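Local coordinates for BH2358 protein (Bacillus halodurans C-125, PDB 2RBD) that is of unconfirmed function but is a putative spore coat protein, built as an all-helical member of the ferritin clan, at residues 23-28 with 64-69; 109-114 with 142-147; 120-125 with 129-134. One frame throughout, in Å; residues are numbered along the deposited sequence.

Contact 1 (23-28 with 64-69); sequences WTYLST and HQLEEL
L66 sends its CD1 methyl across to Y25 and meets the tyrosine ring at its edge, near the ring plane, with L66 CD1 lying 3.6 Å from Y25 CD1. Y25 holds its CG anti to the backbone N (chi1 -170°), which turns this edge of the ring to the leucine, and the side chains of Y25 and L66 stand roughly perpendicular. A branched aliphatic group suits this place because the same methyl also approaches the CB of L26, 4.2 Å from L66 CD1, so one residue fills the step between two consecutive residues of the other helix. These are helices 16-42 and 46-72, the first two of a four-helix bundle of the kind found in the ferritin clan; the short segments run at 141° to one another, their axes 10.1 Å apart at closest approach. L26 also has CG anti to the backbone N (chi1 175°), which carries its forked end to the aliphatic part of E67. There L26 CD2 lies 3.6 Å from E67 CG, with L26 and E67 again nearly perpendicular. Glutamate fits this partly exposed border: its CG methylene packs on leucine, while the chain, extended beyond CG, sets the carboxylate beside L26. Tyrosine likewise joins two characters, its ring carbons packing against L66 while Y25 OH hydrogen-bonds to E62 on helix 46-72. F134 of helix 128-155 meets the Y25 ring edge-to-face.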
loop_
_atom_site.group_PDB
_atom_site.type_symbol
_atom_site.label_atom_id
_atom_site.label_comp_id
_atom_site.label_asym_id
_atom_site.label_seq_id
_atom_site.Cartn_x
_atom_site.Cartn_y
_atom_site.Cartn_z
ATOM N N TRP A 23 -14.952 -2.351 9.257
ATOM C CA TRP A 23 -15.176 -1.374 10.333
ATOM C C TRP A 23 -14.340 -0.118 10.125
ATOM O O TRP A 23 -14.835 1.022 10.257
ATOM C CB TRP A 23 -14.830 -2.018 11.677
ATOM C CG TRP A 23 -15.101 -1.181 12.871
ATOM C CD1 TRP A 23 -16.229 -1.206 13.636
ATOM C CD2 TRP A 23 -14.225 -0.244 13.493
ATOM N NE1 TRP A 23 -16.126 -0.330 14.668
ATOM C CE2 TRP A 23 -14.916 0.294 14.610
ATOM C CE3 TRP A 23 -12.929 0.207 13.219
ATOM C CZ2 TRP A 23 -14.355 1.234 15.449
ATOM C CZ3 TRP A 23 -12.390 1.161 14.031
ATOM C CH2 TRP A 23 -13.105 1.674 15.134
ATOM N N THR A 24 -13.067 -0.295 9.788
ATOM C CA THR A 24 -12.198 0.821 9.552
ATOM C C THR A 24 -12.629 1.665 8.320
ATOM O O THR A 24 -12.596 2.901 8.340
ATOM C CB THR A 24 -10.755 0.323 9.428
ATOM O OG1 THR A 24 -10.321 -0.218 10.681
ATOM C CG2 THR A 24 -9.818 1.464 9.066
ATOM N N TYR A 25 -13.026 1.004 7.248
ATOM C CA TYR A 25 -13.503 1.678 6.054
ATOM C C TYR A 25 -14.737 2.540 6.347
ATOM O O TYR A 25 -14.902 3.676 5.908
ATOM C CB TYR A 25 -13.768 0.627 4.957
ATOM C CG TYR A 25 -14.040 1.188 3.579
ATOM C CD1 TYR A 25 -15.310 1.610 3.222
ATOM C CD2 TYR A 25 -13.016 1.298 2.616
ATOM C CE1 TYR A 25 -15.563 2.068 1.954
ATOM C CE2 TYR A 25 -13.280 1.782 1.360
ATOM C CZ TYR A 25 -14.542 2.194 1.032
ATOM O OH TYR A 25 -14.867 2.655 -0.236
ATOM N N LEU A 26 -15.680 1.965 7.066
ATOM C CA LEU A 26 -16.876 2.692 7.499
ATOM C C LEU A 26 -16.506 3.905 8.376
ATOM O O LEU A 26 -17.026 4.985 8.190
ATOM C CB LEU A 26 -17.785 1.716 8.263
ATOM C CG LEU A 26 -19.041 2.293 8.910
ATOM C CD1 LEU A 26 -19.915 3.077 7.902
ATOM C CD2 LEU A 26 -19.852 1.172 9.618
ATOM N N SER A 27 -15.609 3.713 9.340
ATOM C CA SER A 27 -15.146 4.827 10.146
ATOM C C SER A 27 -14.472 5.918 9.291
ATOM O O SER A 27 -14.706 7.111 9.514
ATOM C CB SER A 27 -14.235 4.327 11.285
ATOM O OG SER A 27 -14.035 5.337 12.264
ATOM N N THR A 28 -13.630 5.511 8.341
ATOM C CA THR A 28 -12.993 6.449 7.403
ATOM C C THR A 28 -14.062 7.257 6.648
ATOM O O THR A 28 -13.986 8.498 6.591
ATOM C CB THR A 28 -12.020 5.727 6.491
ATOM O OG1 THR A 28 -11.028 5.094 7.321
ATOM C CG2 THR A 28 -11.330 6.752 5.555
ATOM N N HIS A 64 -24.484 2.487 3.972
ATOM C CA HIS A 64 -25.706 1.695 4.158
ATOM C C HIS A 64 -25.422 0.193 4.028
ATOM O O HIS A 64 -25.882 -0.634 4.841
ATOM C CB HIS A 64 -26.734 2.142 3.134
ATOM C CG HIS A 64 -28.115 1.728 3.465
ATOM N ND1 HIS A 64 -28.693 0.590 2.943
ATOM C CD2 HIS A 64 -29.048 2.296 4.267
ATOM C CE1 HIS A 64 -29.924 0.475 3.411
ATOM N NE2 HIS A 64 -30.163 1.497 4.217
ATOM N N GLN A 65 -24.625 -0.168 3.035
ATOM C CA GLN A 65 -24.260 -1.545 2.850
ATOM C C GLN A 65 -23.322 -2.078 3.952
ATOM O O GLN A 65 -23.469 -3.229 4.408
ATOM C CB GLN A 65 -23.583 -1.700 1.499
ATOM C CG GLN A 65 -24.503 -1.444 0.369
ATOM C CD GLN A 65 -23.788 -1.590 -0.952
ATOM O OE1 GLN A 65 -23.190 -2.644 -1.234
ATOM N NE2 GLN A 65 -23.791 -0.503 -1.751
ATOM N N LEU A 66 -22.324 -1.269 4.323
ATOM C CA LEU A 66 -21.385 -1.635 5.364
ATOM C C LEU A 66 -22.057 -1.803 6.718
ATOM O O LEU A 66 -21.758 -2.740 7.438
ATOM C CB LEU A 66 -20.280 -0.584 5.474
ATOM C CG LEU A 66 -19.342 -0.491 4.282
ATOM C CD1 LEU A 66 -18.698 0.932 4.241
ATOM C CD2 LEU A 66 -18.320 -1.552 4.357
ATOM N N GLU A 67 -22.957 -0.882 7.042
ATOM C CA GLU A 67 -23.638 -0.949 8.328
ATOM C C GLU A 67 -24.537 -2.177 8.368
ATOM O O GLU A 67 -24.616 -2.851 9.390
ATOM C CB GLU A 67 -24.385 0.361 8.627
ATOM C CG GLU A 67 -23.388 1.512 8.890
ATOM C CD GLU A 67 -24.027 2.818 9.321
ATOM O OE1 GLU A 67 -25.206 3.064 8.955
ATOM O OE2 GLU A 67 -23.352 3.591 10.043
ATOM N N GLU A 68 -25.167 -2.522 7.266
ATOM C CA GLU A 68 -26.008 -3.730 7.245
ATOM C C GLU A 68 -25.151 -4.975 7.423
ATOM O O GLU A 68 -25.521 -5.903 8.156
ATOM C CB GLU A 68 -26.832 -3.800 5.968
ATOM C CG GLU A 68 -27.637 -5.114 5.816
ATOM C CD GLU A 68 -28.599 -5.389 7.018
ATOM O OE1 GLU A 68 -29.168 -4.410 7.598
ATOM O OE2 GLU A 68 -28.794 -6.591 7.374
ATOM N N LEU A 69 -23.988 -5.004 6.789
ATOM C CA LEU A 69 -23.058 -6.122 6.958
ATOM C C LEU A 69 -22.626 -6.271 8.392
ATOM O O LEU A 69 -22.745 -7.349 8.991
ATOM C CB LEU A 69 -21.818 -5.929 6.053
ATOM C CG LEU A 69 -20.722 -6.998 6.164
ATOM C CD1 LEU A 69 -21.209 -8.345 5.633
ATOM C CD2 LEU A 69 -19.430 -6.534 5.460
#

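Contact 2 (109-114 with 142-147); sequences MDVAKG and VQFGGK
V111 supplies everything that 109-114 contributes here, its two methyls dividing the work between F144 and G145 of helix 128-155. All are van der Waals contacts of the valine methyls, and they are of two kinds. In the first, side chain meets side chain: V111 CG2 comes to the edge of the F144 ring, in its plane, 3.7 Å from F144 CD2 and 3.9 Å from F144 CE2. The phenylalanine holds CG anti to its backbone N (chi1 -174°), which brings this edge round to the valine, while elsewhere the ring packs on L51, E54 and A55 of helix 46-72. F144 therefore joins the last two helices of the four-helix bundle to the second.

In the second kind, a side chain meets backbone. V111 CG1 rests on G145, 3.7 Å from G145 CA and 3.9 Å from G145 N. Glycine suits the place because a CB would point toward the other helix and come within a tight 3.3 Å of V111 CG1. The absence of that carbon matches a close approach of the two backbones, with V111 CA and G145 CA 6.1 Å apart. Cutting this valine back to alanine is likely to leave the ring edge of F144 and the bare backbone of G145 without the methyls that pack on them, opening a gap between the helices. With no hydrogen bond or salt bridge across these segments, the contact relies on van der Waals fit, and hence on the match between a branched side chain and a glycine.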
loop_
_atom_site.group_PDB
_atom_site.type_symbol
_atom_site.label_atom_id
_atom_site.label_comp_id
_atom_site.label_asym_id
_atom_site.label_seq_id
_atom_site.Cartn_x
_atom_site.Cartn_y
_atom_site.Cartn_z
HETATM N N MSE A 109 -6.774 13.057 -3.392
HETATM C CA MSE A 109 -5.897 12.140 -2.673
HETATM C C MSE A 109 -6.699 11.118 -1.875
HETATM O O MSE A 109 -6.323 9.948 -1.826
HETATM C CB MSE A 109 -4.917 12.893 -1.790
HETATM C CG MSE A 109 -3.901 13.602 -2.613
HETATM SE SE MSE A 109 -2.647 14.563 -1.550
HETATM C CE MSE A 109 -3.737 15.944 -1.020
ATOM N N ASP A 110 -7.781 11.564 -1.288
ATOM C CA ASP A 110 -8.649 10.649 -0.557
ATOM C C ASP A 110 -9.210 9.533 -1.479
ATOM O O ASP A 110 -9.286 8.341 -1.106
ATOM C CB ASP A 110 -9.852 11.376 0.097
ATOM C CG ASP A 110 -9.477 12.328 1.234
ATOM O OD1 ASP A 110 -8.435 12.105 1.902
ATOM O OD2 ASP A 110 -10.239 13.301 1.443
ATOM N N VAL A 111 -9.654 9.934 -2.662
ATOM C CA VAL A 111 -10.177 9.000 -3.628
ATOM C C VAL A 111 -9.105 7.988 -4.036
ATOM O O VAL A 111 -9.361 6.783 -4.128
ATOM C CB VAL A 111 -10.805 9.729 -4.857
ATOM C CG1 VAL A 111 -11.194 8.719 -5.957
ATOM C CG2 VAL A 111 -12.007 10.535 -4.389
ATOM N N ALA A 112 -7.904 8.457 -4.345
ATOM C CA ALA A 112 -6.798 7.555 -4.666
ATOM C C ALA A 112 -6.505 6.560 -3.554
ATOM O O ALA A 112 -6.318 5.362 -3.817
ATOM C CB ALA A 112 -5.542 8.345 -4.967
ATOM N N LYS A 113 -6.493 7.041 -2.317
ATOM C CA LYS A 113 -6.281 6.163 -1.169
ATOM C C LYS A 113 -7.414 5.145 -1.060
ATOM O O LYS A 113 -7.177 3.979 -0.798
ATOM C CB LYS A 113 -6.162 6.972 0.126
ATOM C CG LYS A 113 -4.875 7.776 0.270
ATOM C CD LYS A 113 -5.020 8.904 1.326
ATOM N N GLY A 114 -8.643 5.570 -1.289
ATOM C CA GLY A 114 -9.820 4.667 -1.233
ATOM C C GLY A 114 -9.799 3.551 -2.245
ATOM O O GLY A 114 -10.213 2.446 -1.955
ATOM N N VAL A 142 -13.423 4.550 -9.188
ATOM C CA VAL A 142 -12.633 4.839 -10.363
ATOM C C VAL A 142 -13.334 5.941 -11.164
ATOM O O VAL A 142 -12.674 6.896 -11.653
ATOM C CB VAL A 142 -12.424 3.590 -11.216
ATOM C CG1 VAL A 142 -11.909 3.978 -12.614
ATOM C CG2 VAL A 142 -11.482 2.584 -10.530
ATOM N N GLN A 143 -14.655 5.820 -11.348
ATOM C CA GLN A 143 -15.366 6.836 -12.110
ATOM C C GLN A 143 -15.337 8.198 -11.433
ATOM O O GLN A 143 -15.086 9.211 -12.083
ATOM C CB GLN A 143 -16.792 6.418 -12.450
ATOM C CG GLN A 143 -16.836 5.144 -13.351
ATOM C CD GLN A 143 -16.040 5.265 -14.635
ATOM O OE1 GLN A 143 -16.162 6.275 -15.327
ATOM N NE2 GLN A 143 -15.232 4.256 -14.950
ATOM N N PHE A 144 -15.531 8.227 -10.122
ATOM C CA PHE A 144 -15.519 9.476 -9.381
ATOM C C PHE A 144 -14.135 10.123 -9.451
ATOM O O PHE A 144 -13.986 11.325 -9.635
ATOM C CB PHE A 144 -15.950 9.259 -7.892
ATOM C CG PHE A 144 -16.092 10.549 -7.161
ATOM C CD1 PHE A 144 -17.227 11.320 -7.328
ATOM C CD2 PHE A 144 -15.055 11.061 -6.397
ATOM C CE1 PHE A 144 -17.316 12.561 -6.744
ATOM C CE2 PHE A 144 -15.146 12.292 -5.802
ATOM C CZ PHE A 144 -16.298 13.044 -5.987
ATOM N N GLY A 145 -13.105 9.306 -9.314
ATOM C CA GLY A 145 -11.753 9.817 -9.455
ATOM C C GLY A 145 -11.496 10.439 -10.808
ATOM O O GLY A 145 -10.807 11.460 -10.908
ATOM N N GLY A 146 -12.050 9.842 -11.856
ATOM C CA GLY A 146 -11.903 10.414 -13.194
ATOM C C GLY A 146 -12.590 11.781 -13.346
ATOM O O GLY A 146 -12.074 12.674 -14.017
ATOM N N LYS A 147 -13.731 11.939 -12.698
ATOM C CA LYS A 147 -14.424 13.232 -12.614
ATOM C C LYS A 147 -13.615 14.279 -11.872
ATOM O O LYS A 147 -13.570 15.433 -12.295
ATOM C CB LYS A 147 -15.791 13.073 -11.962
ATOM C CG LYS A 147 -16.812 12.302 -12.729
ATOM C CD LYS A 147 -17.972 12.088 -11.738
ATOM C CE LYS A 147 -19.302 12.163 -12.346
ATOM N NZ LYS A 147 -20.212 12.894 -11.435
#

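Contact 3 (120-125 with 129-134); sequences QIIGQS and DVALMF
I121 lies against one face of the F134 ring, in a helical hairpin in which helix 100-124 turns back into helix 128-155, the last two helices of the bundle. The short segments are nearly antiparallel, at 159°, and their axes approach to 8.4 Å. I121 CG2 makes a CH-pi contact, 3.8 Å from the centroid of the F134 ring and offset toward its rim, while the other branch reaches along to the far end of the ring, where I121 CD1 is 3.6 Å from F134 CE1. A beta-branched residue suits the flat surface because its two arms can span the ring together. T22 of helix 16-42 and L66 of helix 46-72 also pack on F134, which places the ring in the bundle core.

I122 is the bump that fills a hollow. Its CG1 rests over the notch flanked by A131 O and F134 CB, 3.7 Å from each, and its CD1 runs on past F134 C, at 3.8 Å. I122 and F134 lie alongside one another, pointing opposite ways. The small A131, whose methyl takes up little room, is compatible with the close approach of I122 CA and A131 CA, 4.5 Å apart. Nearer the turn, the compact S125 fits against A131 and V130. With S125 OG anti to the carbonyl carbon (chi1 -72°), the hydroxyl turns back to helix 100-124 and donates to I121 O at 2.7 Å, coming from above the carbonyl plane, 40° out of it.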
loop_
_atom_site.group_PDB
_atom_site.type_symbol
_atom_site.label_atom_id
_atom_site.label_comp_id
_atom_site.label_asym_id
_atom_site.label_seq_id
_atom_site.Cartn_x
_atom_site.Cartn_y
_atom_site.Cartn_z
ATOM N N GLN A 120 -7.091 -3.680 -1.351
ATOM C CA GLN A 120 -6.588 -4.401 -0.184
ATOM C C GLN A 120 -7.640 -5.325 0.467
ATOM O O GLN A 120 -7.317 -6.481 0.778
ATOM C CB GLN A 120 -6.067 -3.425 0.875
ATOM C CG GLN A 120 -4.809 -2.651 0.453
ATOM C CD GLN A 120 -4.395 -1.555 1.405
ATOM O OE1 GLN A 120 -3.165 -1.266 1.559
ATOM N NE2 GLN A 120 -5.332 -0.906 1.984
ATOM N N ILE A 121 -8.845 -4.804 0.634
ATOM C CA ILE A 121 -9.934 -5.568 1.231
ATOM C C ILE A 121 -10.339 -6.724 0.329
ATOM O O ILE A 121 -10.562 -7.851 0.813
ATOM C CB ILE A 121 -11.101 -4.659 1.615
ATOM C CG1 ILE A 121 -10.664 -3.695 2.745
ATOM C CG2 ILE A 121 -12.302 -5.523 2.085
ATOM C CD1 ILE A 121 -11.720 -2.630 3.151
ATOM N N ILE A 122 -10.430 -6.471 -0.967
ATOM C CA ILE A 122 -10.781 -7.545 -1.905
ATOM C C ILE A 122 -9.769 -8.652 -1.776
ATOM O O ILE A 122 -10.135 -9.833 -1.650
ATOM C CB ILE A 122 -10.815 -7.055 -3.370
ATOM C CG1 ILE A 122 -11.940 -6.027 -3.561
ATOM C CG2 ILE A 122 -10.956 -8.288 -4.381
ATOM C CD1 ILE A 122 -11.846 -5.214 -4.899
ATOM N N GLY A 123 -8.492 -8.278 -1.812
ATOM C CA GLY A 123 -7.403 -9.247 -1.718
ATOM C C GLY A 123 -7.360 -10.110 -0.471
ATOM O O GLY A 123 -6.927 -11.262 -0.536
ATOM N N GLN A 124 -7.816 -9.588 0.660
ATOM C CA GLN A 124 -7.760 -10.311 1.908
ATOM C C GLN A 124 -9.071 -11.024 2.221
ATOM O O GLN A 124 -9.167 -11.761 3.202
ATOM C CB GLN A 124 -7.363 -9.372 3.034
ATOM C CG GLN A 124 -8.447 -8.470 3.519
ATOM C CD GLN A 124 -8.053 -7.778 4.838
ATOM O OE1 GLN A 124 -8.753 -7.913 5.853
ATOM N NE2 GLN A 124 -6.897 -7.074 4.831
ATOM N N SER A 125 -10.060 -10.816 1.382
ATOM C CA SER A 125 -11.381 -11.394 1.610
ATOM C C SER A 125 -11.443 -12.882 1.309
ATOM O O SER A 125 -10.818 -13.369 0.392
ATOM C CB SER A 125 -12.442 -10.708 0.746
ATOM O OG SER A 125 -12.705 -9.402 1.233
ATOM N N ASP A 129 -19.088 -12.353 -0.698
ATOM C CA ASP A 129 -19.914 -11.144 -0.661
ATOM C C ASP A 129 -19.108 -9.894 -0.313
ATOM O O ASP A 129 -19.433 -8.801 -0.779
ATOM C CB ASP A 129 -21.107 -11.309 0.297
ATOM C CG ASP A 129 -20.700 -11.565 1.753
ATOM O OD1 ASP A 129 -19.848 -12.437 2.023
ATOM O OD2 ASP A 129 -21.262 -10.886 2.637
ATOM N N VAL A 130 -18.130 -10.055 0.573
ATOM C CA VAL A 130 -17.258 -8.928 0.991
ATOM C C VAL A 130 -16.390 -8.496 -0.200
ATOM O O VAL A 130 -16.329 -7.311 -0.526
ATOM C CB VAL A 130 -16.407 -9.261 2.247
ATOM C CG1 VAL A 130 -15.466 -8.085 2.623
ATOM C CG2 VAL A 130 -17.304 -9.665 3.456
ATOM N N ALA A 131 -15.793 -9.460 -0.891
ATOM C CA ALA A 131 -15.008 -9.162 -2.072
ATOM C C ALA A 131 -15.827 -8.449 -3.136
ATOM O O ALA A 131 -15.373 -7.470 -3.764
ATOM C CB ALA A 131 -14.428 -10.463 -2.631
ATOM N N LEU A 132 -17.053 -8.932 -3.357
ATOM C CA LEU A 132 -17.902 -8.355 -4.379
ATOM C C LEU A 132 -18.340 -6.955 -4.017
ATOM O O LEU A 132 -18.384 -6.085 -4.890
ATOM C CB LEU A 132 -19.129 -9.216 -4.701
ATOM C CG LEU A 132 -18.853 -10.405 -5.619
ATOM C CD1 LEU A 132 -20.098 -11.252 -5.701
ATOM C CD2 LEU A 132 -18.422 -9.994 -7.023
HETATM N N MSE A 133 -18.667 -6.711 -2.739
HETATM C CA MSE A 133 -19.042 -5.361 -2.306
HETATM C C MSE A 133 -17.951 -4.340 -2.631
HETATM O O MSE A 133 -18.202 -3.242 -3.183
HETATM C CB MSE A 133 -19.277 -5.375 -0.779
HETATM C CG MSE A 133 -19.695 -4.059 -0.240
HETATM SE SE MSE A 133 -20.039 -4.179 1.715
HETATM C CE MSE A 133 -21.460 -5.516 1.751
ATOM N N PHE A 134 -16.730 -4.710 -2.289
ATOM C CA PHE A 134 -15.588 -3.817 -2.494
ATOM C C PHE A 134 -15.187 -3.685 -3.939
ATOM O O PHE A 134 -14.675 -2.640 -4.332
ATOM C CB PHE A 134 -14.446 -4.125 -1.534
ATOM C CG PHE A 134 -14.712 -3.628 -0.152
ATOM C CD1 PHE A 134 -14.419 -2.309 0.202
ATOM C CD2 PHE A 134 -15.373 -4.406 0.762
ATOM C CE1 PHE A 134 -14.761 -1.806 1.464
ATOM C CE2 PHE A 134 -15.692 -3.898 2.045
ATOM C CZ PHE A 134 -15.362 -2.613 2.390
#

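How the contacts relate
From the N terminus, helix 16-42 is met first, and contact 1 closes when helix 46-72 returns alongside it, before either of the others begins. The chain then passes through a long connection to helix 100-124, which carries the first segment of both later contacts: 109-114, then 120-125. Contact 3 closes almost at once, across the short turn into helix 128-155, and contact 2 closes later along the same helix, so that contact 3 lies within the span of chain that contact 2 closes. Contacts 2 and 3 thus pin one hairpin at two levels, their centres 18 Å apart. Contact 1 touches contact 3 through Y25 and L66 against F134, joining the two helical pairs; it does not touch contact 2. Contacts 2 and 3 both border the third subunit.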